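Local coordinates for protein NAD-dependent epimerase/dehydratase (Bacteroides thetaiotaomicron, PDB 3DHN) that is a putative epimerase or dehydratase of the NAD(P)-binding Rossmann-fold superfamily, probably an NAD(P)-dependent oxidoreductase whose substrate is not established, at residues A[18-23]-A[72-77]. Residues are numbered along the deposited sequence; the frame is centred on the assembly and turned at random.
Sequences SALLNE and ISAFNP
In the Rossmann fold of this protein, Leu20 on the helix after the first strand packs against Ile72, near the end of the neighbouring strand 70-73, and Ala74 just after it. Its CD1 does the touching, lying 4.0 Å from CB of Ala74 and, more loosely, 4.5 Å from CG2 of Ile72. The leucine CG stands anti to the carbonyl carbon (chi1 -71°), and CD1 reaches across the gap; of segments 18-23 and 72-77, the CA atoms of Leu20 and Ala74 come nearest, 8.6 Å apart. A long, branched apolar chain suits this place, reaching from helix to sheet within the buried layer. Ile72 and Ala74 point their CB atoms toward the helix while Ser73, between them, points away to the opposite face of the sheet, where helix 87-101 lies: the alternation of a strand covered on both faces, as in a three-layer alpha/beta sandwich, carried on into Ala74, whose backbone still bonds to Ile10. Beta-branched Ile72 suits an extended backbone in such a core, and the short methyl of Ala74 leaves room for the leucine tip. Val110 of strand 106-110 and Met201 of helix 194-206 also touch Leu20, extending the apolar layer. No hydrogen bond joins the two segments. At the strand's end, Ser73 OG accepts a weak hydrogen bond from Phe75 N at 3.5 Å, while the Phe75 side chain touches Val91 and Ile95 of helix 87-101.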
# COMPACT_ATOMS: atom_id res chain seq x y z
N SER A 18 5.34 3.08 8.70
CA SER A 18 6.32 2.68 9.70
C SER A 18 6.35 1.16 9.84
O SER A 18 7.42 0.57 9.95
CB SER A 18 6.00 3.32 11.05
OG SER A 18 5.94 4.73 10.93
N ALA A 19 5.18 0.54 9.82
CA ALA A 19 5.09 -0.92 9.93
C ALA A 19 5.81 -1.61 8.76
O ALA A 19 6.43 -2.66 8.94
CB ALA A 19 3.63 -1.36 9.98
N LEU A 20 5.71 -1.01 7.57
CA LEU A 20 6.36 -1.55 6.37
C LEU A 20 7.87 -1.36 6.44
O LEU A 20 8.65 -2.23 6.04
CB LEU A 20 5.81 -0.86 5.12
CG LEU A 20 4.37 -1.20 4.72
CD1 LEU A 20 3.83 -0.16 3.74
CD2 LEU A 20 4.33 -2.59 4.12
N LEU A 21 8.29 -0.22 6.97
CA LEU A 21 9.70 0.12 7.11
C LEU A 21 10.43 -0.88 8.00
O LEU A 21 11.47 -1.42 7.62
CB LEU A 21 9.84 1.53 7.68
CG LEU A 21 11.24 2.12 7.82
CD1 LEU A 21 11.99 2.02 6.50
CD2 LEU A 21 11.13 3.58 8.25
N ASN A 22 9.88 -1.14 9.18
CA ASN A 22 10.47 -2.08 10.13
C ASN A 22 10.44 -3.53 9.65
O ASN A 22 11.42 -4.27 9.82
CB ASN A 22 9.76 -1.96 11.48
CG ASN A 22 9.99 -0.60 12.14
OD1 ASN A 22 9.04 0.09 12.52
ND2 ASN A 22 11.25 -0.22 12.28
N GLU A 23 9.32 -3.93 9.05
CA GLU A 23 9.18 -5.30 8.55
C GLU A 23 10.19 -5.60 7.43
O GLU A 23 10.72 -6.71 7.36
CB GLU A 23 7.76 -5.52 8.03
CG GLU A 23 7.50 -6.88 7.40
CD GLU A 23 7.39 -8.00 8.41
OE1 GLU A 23 7.03 -7.73 9.57
OE2 GLU A 23 7.65 -9.17 8.04
N ILE A 72 7.67 0.46 -3.26
CA ILE A 72 6.42 0.29 -2.53
C ILE A 72 6.01 1.70 -2.12
O ILE A 72 6.82 2.45 -1.58
CB ILE A 72 6.60 -0.54 -1.24
CG1 ILE A 72 7.09 -1.95 -1.57
CG2 ILE A 72 5.27 -0.59 -0.47
CD1 ILE A 72 7.48 -2.76 -0.33
N SER A 73 4.75 2.06 -2.37
CA SER A 73 4.27 3.37 -1.99
C SER A 73 3.14 3.29 -0.96
O SER A 73 2.12 2.62 -1.20
CB SER A 73 3.78 4.15 -3.21
OG SER A 73 3.21 5.39 -2.81
N ALA A 74 3.33 3.97 0.16
CA ALA A 74 2.34 4.03 1.24
C ALA A 74 1.81 5.46 1.39
O ALA A 74 1.35 5.86 2.47
CB ALA A 74 2.95 3.55 2.55
N PHE A 75 1.88 6.24 0.31
CA PHE A 75 1.42 7.62 0.30
C PHE A 75 -0.04 7.81 0.68
O PHE A 75 -0.93 7.11 0.19
CB PHE A 75 1.65 8.25 -1.08
CG PHE A 75 1.02 9.61 -1.23
CD1 PHE A 75 1.62 10.74 -0.70
CD2 PHE A 75 -0.22 9.74 -1.86
CE1 PHE A 75 1.01 11.99 -0.79
CE2 PHE A 75 -0.85 10.99 -1.96
CZ PHE A 75 -0.23 12.12 -1.41
N ASN A 76 -0.28 8.80 1.54
CA ASN A 76 -1.61 9.17 2.00
C ASN A 76 -1.51 10.62 2.50
O ASN A 76 -0.50 11.00 3.09
CB ASN A 76 -2.06 8.25 3.14
CG ASN A 76 -3.40 8.68 3.73
OD1 ASN A 76 -4.41 8.76 3.04
ND2 ASN A 76 -3.40 8.94 5.04
N PRO A 77 -2.54 11.44 2.26
CA PRO A 77 -3.79 11.14 1.56
C PRO A 77 -3.91 11.93 0.26
O PRO A 77 -3.92 13.16 0.28
CB PRO A 77 -4.85 11.54 2.58
CG PRO A 77 -4.16 12.68 3.41
CD PRO A 77 -2.69 12.70 3.02